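Local coordinates for protein putative oxidoreductase molybdopterin-binding subunit (Sulfolobus tokodaii, PDB 4ZOH) that binds a pterin cytosine dinucleotide cofactor and probably serves as the molybdopterin-binding subunit of an oxidoreductase of the aldehyde oxidase and xanthine dehydrogenase family, at residues A[170-175]-A[226-231]; A[401-406]-A[574-579]. All blocks are in the same frame, centred on the assembly; numbering follows the deposited sequence.

Contact 1: residues A[170-175]-A[226-231]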
loop_
_atom_site.group_PDB
_atom_site.type_symbol
_atom_site.label_atom_id
_atom_site.label_comp_id
_atom_site.label_asym_id
_atom_site.label_seq_id
_atom_site.Cartn_x
_atom_site.Cartn_y
_atom_site.Cartn_z
ATOM N N ALA A 170 10.678 -4.711 8.351
ATOM C CA ALA A 170 9.291 -4.869 8.765
ATOM C C ALA A 170 8.576 -3.536 8.744
ATOM O O ALA A 170 9.225 -2.450 8.739
ATOM C CB ALA A 170 9.197 -5.484 10.159
ATOM N N LEU A 171 7.250 -3.660 8.642
ATOM C CA LEU A 171 6.367 -2.519 8.544
ATOM C C LEU A 171 5.124 -2.820 9.371
ATOM O O LEU A 171 4.442 -3.802 9.092
ATOM C CB LEU A 171 5.947 -2.234 7.074
ATOM C CG LEU A 171 4.927 -1.119 6.834
ATOM C CD1 LEU A 171 5.393 0.282 7.322
ATOM C CD2 LEU A 171 4.524 -1.089 5.329
ATOM N N ALA A 172 4.850 -1.970 10.364
ATOM C CA ALA A 172 3.807 -2.279 11.372
ATOM C C ALA A 172 2.793 -1.135 11.487
ATOM O O ALA A 172 3.160 0.022 11.504
ATOM C CB ALA A 172 4.453 -2.539 12.719
ATOM N N TYR A 173 1.518 -1.495 11.529
ATOM C CA TYR A 173 0.467 -0.509 11.513
ATOM C C TYR A 173 -0.697 -1.002 12.345
ATOM O O TYR A 173 -1.271 -2.049 12.058
ATOM C CB TYR A 173 -0.039 -0.229 10.085
ATOM C CG TYR A 173 -1.132 0.765 10.128
ATOM C CD1 TYR A 173 -0.926 2.003 10.754
ATOM C CD2 TYR A 173 -2.395 0.470 9.598
ATOM C CE1 TYR A 173 -1.929 2.954 10.845
ATOM C CE2 TYR A 173 -3.427 1.406 9.660
ATOM C CZ TYR A 173 -3.184 2.652 10.286
ATOM O OH TYR A 173 -4.168 3.590 10.362
ATOM N N PHE A 174 -1.065 -0.221 13.369
ATOM C CA PHE A 174 -2.205 -0.633 14.238
ATOM C C PHE A 174 -3.278 0.417 13.995
ATOM O O PHE A 174 -2.987 1.624 14.158
ATOM C CB PHE A 174 -1.698 -0.653 15.708
ATOM C CG PHE A 174 -2.745 -0.998 16.709
ATOM C CD1 PHE A 174 -3.393 -2.245 16.648
ATOM C CD2 PHE A 174 -3.144 -0.051 17.679
ATOM C CE1 PHE A 174 -4.420 -2.562 17.548
ATOM C CE2 PHE A 174 -4.160 -0.358 18.584
ATOM C CZ PHE A 174 -4.789 -1.620 18.539
ATOM N N ASP A 175 -4.486 -0.009 13.579
ATOM C CA ASP A 175 -5.555 0.891 13.315
ATOM C C ASP A 175 -6.486 1.219 14.502
ATOM O O ASP A 175 -7.447 1.930 14.317
ATOM C CB ASP A 175 -6.382 0.372 12.177
ATOM C CG ASP A 175 -7.127 -0.850 12.542
ATOM O OD1 ASP A 175 -7.184 -1.292 13.706
ATOM O OD2 ASP A 175 -7.677 -1.365 11.635
ATOM N N TYR A 226 9.479 -7.753 17.473
ATOM C CA TYR A 226 8.662 -7.540 18.737
ATOM C C TYR A 226 8.546 -6.069 19.131
ATOM O O TYR A 226 7.448 -5.588 19.406
ATOM C CB TYR A 226 9.269 -8.334 19.899
ATOM C CG TYR A 226 9.122 -9.838 19.778
ATOM C CD1 TYR A 226 7.872 -10.420 19.616
ATOM C CD2 TYR A 226 10.252 -10.662 19.829
ATOM C CE1 TYR A 226 7.692 -11.769 19.588
ATOM C CE2 TYR A 226 10.101 -12.027 19.814
ATOM C CZ TYR A 226 8.814 -12.564 19.717
ATOM O OH TYR A 226 8.660 -13.907 19.667
ATOM N N ALA A 227 9.652 -5.367 19.106
ATOM C CA ALA A 227 9.650 -3.957 19.480
ATOM C C ALA A 227 8.851 -3.094 18.515
ATOM O O ALA A 227 8.065 -2.215 18.941
ATOM C CB ALA A 227 11.064 -3.418 19.638
ATOM N N LEU A 228 9.008 -3.348 17.215
ATOM C CA LEU A 228 8.314 -2.529 16.211
ATOM C C LEU A 228 6.812 -2.705 16.395
ATOM O O LEU A 228 6.024 -1.762 16.330
ATOM C CB LEU A 228 8.717 -2.979 14.775
ATOM C CG LEU A 228 8.224 -2.005 13.714
ATOM C CD1 LEU A 228 9.001 -0.677 13.806
ATOM C CD2 LEU A 228 8.390 -2.664 12.315
ATOM N N ALA A 229 6.431 -3.946 16.657
ATOM C CA ALA A 229 5.062 -4.276 16.775
ATOM C C ALA A 229 4.403 -3.594 18.022
ATOM O O ALA A 229 3.290 -3.047 17.946
ATOM C CB ALA A 229 4.943 -5.736 16.838
ATOM N N LYS A 230 5.127 -3.615 19.124
ATOM C CA LYS A 230 4.701 -3.039 20.354
ATOM C C LYS A 230 4.657 -1.493 20.203
ATOM O O LYS A 230 3.711 -0.881 20.590
ATOM C CB LYS A 230 5.717 -3.433 21.439
ATOM C CG LYS A 230 5.545 -2.624 22.731
ATOM C CD LYS A 230 4.337 -3.218 23.457
ATOM C CE LYS A 230 4.580 -3.298 24.972
ATOM N NZ LYS A 230 3.312 -2.792 25.524
ATOM N N LEU A 231 5.698 -0.886 19.663
ATOM C CA LEU A 231 5.615 0.502 19.279
ATOM C C LEU A 231 4.438 0.916 18.388
ATOM O O LEU A 231 3.881 2.028 18.586
ATOM C CB LEU A 231 6.913 0.986 18.677
ATOM C CG LEU A 231 8.099 1.024 19.642
ATOM C CD1 LEU A 231 9.355 1.259 18.842
ATOM C CD2 LEU A 231 7.920 2.110 20.708
#

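Contact 2: residues A[401-406]-A[574-579]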
loop_
_atom_site.group_PDB
_atom_site.type_symbol
_atom_site.label_atom_id
_atom_site.label_comp_id
_atom_site.label_asym_id
_atom_site.label_seq_id
_atom_site.Cartn_x
_atom_site.Cartn_y
_atom_site.Cartn_z
ATOM N N LYS A 401 41.702 -39.714 -11.975
ATOM C CA LYS A 401 42.722 -39.574 -13.043
ATOM C C LYS A 401 42.893 -38.208 -13.635
ATOM O O LYS A 401 43.831 -38.002 -14.401
ATOM C CB LYS A 401 42.724 -40.679 -14.097
ATOM C CG LYS A 401 41.379 -41.245 -14.434
ATOM C CD LYS A 401 41.456 -42.752 -14.460
ATOM C CE LYS A 401 40.573 -43.168 -15.611
ATOM N NZ LYS A 401 39.880 -44.479 -15.489
ATOM N N GLU A 402 42.076 -37.243 -13.207
ATOM C CA GLU A 402 42.303 -35.859 -13.640
ATOM C C GLU A 402 43.334 -35.151 -12.800
ATOM O O GLU A 402 43.834 -35.687 -11.832
ATOM C CB GLU A 402 40.978 -35.112 -13.792
ATOM C CG GLU A 402 39.983 -35.957 -14.598
ATOM C CD GLU A 402 38.571 -35.422 -14.610
ATOM O OE1 GLU A 402 38.377 -34.224 -14.327
ATOM O OE2 GLU A 402 37.641 -36.209 -14.905
ATOM N N ASP A 403 43.720 -33.952 -13.195
ATOM C CA ASP A 403 44.797 -33.237 -12.490
ATOM C C ASP A 403 44.186 -32.403 -11.310
ATOM O O ASP A 403 43.278 -31.573 -11.518
ATOM C CB ASP A 403 45.534 -32.355 -13.506
ATOM C CG ASP A 403 46.375 -31.276 -12.868
ATOM O OD1 ASP A 403 47.150 -31.576 -11.936
ATOM O OD2 ASP A 403 46.302 -30.110 -13.336
ATOM N N GLY A 404 44.683 -32.642 -10.101
ATOM C CA GLY A 404 44.167 -32.022 -8.867
ATOM C C GLY A 404 43.931 -33.075 -7.784
ATOM O O GLY A 404 44.272 -34.263 -7.952
ATOM N N CYS A 405 43.314 -32.664 -6.683
ATOM C CA CYS A 405 43.093 -33.574 -5.548
ATOM C C CYS A 405 41.647 -33.832 -5.341
ATOM O O CYS A 405 40.816 -32.940 -5.501
ATOM C CB CYS A 405 43.648 -32.909 -4.321
ATOM S SG CYS A 405 45.415 -32.796 -4.508
ATOM N N VAL A 406 41.326 -35.070 -5.020
ATOM C CA VAL A 406 39.939 -35.444 -4.876
ATOM C C VAL A 406 39.524 -35.499 -3.398
ATOM O O VAL A 406 40.325 -35.917 -2.566
ATOM C CB VAL A 406 39.656 -36.762 -5.560
ATOM C CG1 VAL A 406 38.151 -37.079 -5.501
ATOM C CG2 VAL A 406 40.161 -36.704 -7.025
ATOM N N LEU A 574 37.186 -31.894 -7.009
ATOM C CA LEU A 574 38.559 -31.954 -7.484
ATOM C C LEU A 574 39.039 -30.570 -7.329
ATOM O O LEU A 574 38.415 -29.635 -7.866
ATOM C CB LEU A 574 38.633 -32.359 -9.011
ATOM C CG LEU A 574 40.060 -32.455 -9.667
ATOM C CD1 LEU A 574 40.729 -33.746 -9.256
ATOM C CD2 LEU A 574 39.989 -32.451 -11.212
ATOM N N VAL A 575 40.153 -30.397 -6.660
ATOM C CA VAL A 575 40.608 -29.015 -6.399
ATOM C C VAL A 575 42.060 -28.916 -6.728
ATOM O O VAL A 575 42.712 -29.947 -6.813
ATOM C CB VAL A 575 40.456 -28.624 -4.881
ATOM C CG1 VAL A 575 39.016 -28.794 -4.366
ATOM C CG2 VAL A 575 41.430 -29.380 -3.961
ATOM N N LYS A 576 42.576 -27.690 -6.747
ATOM C CA LYS A 576 43.986 -27.378 -6.883
ATOM C C LYS A 576 44.311 -26.254 -5.920
ATOM O O LYS A 576 43.452 -25.430 -5.638
ATOM C CB LYS A 576 44.287 -26.883 -8.309
ATOM C CG LYS A 576 44.395 -28.001 -9.348
ATOM C CD LYS A 576 45.286 -27.532 -10.493
ATOM C CE LYS A 576 46.773 -27.573 -10.111
ATOM N NZ LYS A 576 47.383 -28.952 -10.195
ATOM N N VAL A 577 45.528 -26.216 -5.406
ATOM C CA VAL A 577 45.957 -25.133 -4.530
ATOM C C VAL A 577 47.154 -24.571 -5.233
ATOM O O VAL A 577 47.901 -25.342 -5.781
ATOM C CB VAL A 577 46.365 -25.668 -3.123
ATOM C CG1 VAL A 577 46.811 -24.561 -2.205
ATOM C CG2 VAL A 577 45.187 -26.380 -2.485
ATOM N N ASP A 578 47.342 -23.256 -5.245
ATOM C CA ASP A 578 48.450 -22.666 -5.989
ATOM C C ASP A 578 49.479 -22.215 -5.019
ATOM O O ASP A 578 49.356 -22.473 -3.818
ATOM C CB ASP A 578 48.021 -21.579 -7.009
ATOM C CG ASP A 578 47.595 -20.277 -6.380
ATOM O OD1 ASP A 578 46.945 -19.502 -7.095
ATOM O OD2 ASP A 578 47.868 -19.986 -5.190
ATOM N N GLY A 579 50.520 -21.549 -5.516
ATOM C CA GLY A 579 51.604 -21.097 -4.636
ATOM C C GLY A 579 51.276 -19.962 -3.700
ATOM O O GLY A 579 52.143 -19.551 -2.932
#

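Contact 1: residues A[170-175]-A[226-231]
L228 carries its CG anti to the backbone N (chi1 -170°), and with chi2 at 70° its CD2 methyl is sent down onto A170 and A172 of the strand below. This is helix-on-sheet packing in an alpha/beta unit: helix 223-235 links strand 204-207 to strand 239-241, which run parallel with strands 179-183 and 170-174 between them, a beta-alpha-beta crossover. The strand 170-174 and helix 226-231 segments approach to 7.8 Å with their axes 25° apart. The small side chains of A170, A172 and A229 are consistent with that closeness: A172 and A229 bring their CA atoms to 5.9 Å from each other, with little side chain to hold the backbones apart.

L228 CD2 rests over the link between the first two strand residues, 3.6 Å from A170 CB and 4.0 Å from L171 N. The touching side chains are all apolar and buried. L239 and W241 of the neighbouring strand also touch L228, while F181 of strand 179-183 meets A170, A172 and A229, so both flanking strands share the layer beneath the helix. The methyl of A172 sits under the leucine branch point, its CB 3.9 Å from L228 CG.

Contact 2: residues A[401-406]-A[574-579]
C405 and V575 form an antiparallel hydrogen-bonded pair, C405 N giving to V575 O at 2.8 Å (166° at the hydrogen) and V575 N returning to C405 O at 2.9 Å; V406 and L574 follow as a non-hydrogen-bonded pair. L574, its CG anti to the backbone N (chi1 180°), forks over the D403-G404 segment leading into the other strand: CD1 lies 3.6 Å from G404 C and touches V406 CG2, while CD2 sits 3.4 Å from D403 O and reaches E402 CB. The pairs lie in a four-stranded mixed sheet, where the start of strand 405-412, outermost within this chain, runs antiparallel beside the end of 568-577. With an alanine in place of L574 both methyls are gone, which would probably open a gap against the D403-G404 peptide and leave V406 CG2 without its apolar partner. G404 has no room for a side chain, since a CB would run into V575 O. On the C405 and V575 face, C405 CB meets V575 CG2 at 4.2 Å, and C405 SG is disulfide-bonded to C689, just past helix 673-688. Near the surface K576, bent at chi3 and chi4, turns NZ across D403 in a salt bridge, a weak hydrogen bond of 3.2 Å to D403 OD1.

In the fold
Contact 1 closes before contact 2 opens along the chain, and the two lie on opposite sides of the chain's centre, their centres about 53 Å apart and their nearest atoms about 39 Å apart. They share no sheet: strand 170-174 belongs to a seven-stranded mixed sheet, on which helix 223-235 packs and whose strands 32-38, 54-56 and 79-85 come from the hammerhead domain, whereas 401-406 with 574-579 belongs to a four-stranded sheet in the second molybdopterin cofactor-binding domain. Contact 1 joins a helix to a sheet and contact 2 joins two neighbouring strands. The 32 residues of the pterin cytosine dinucleotide pocket run from 213 to 672, and the two contacts are packing in separate parts of the chain.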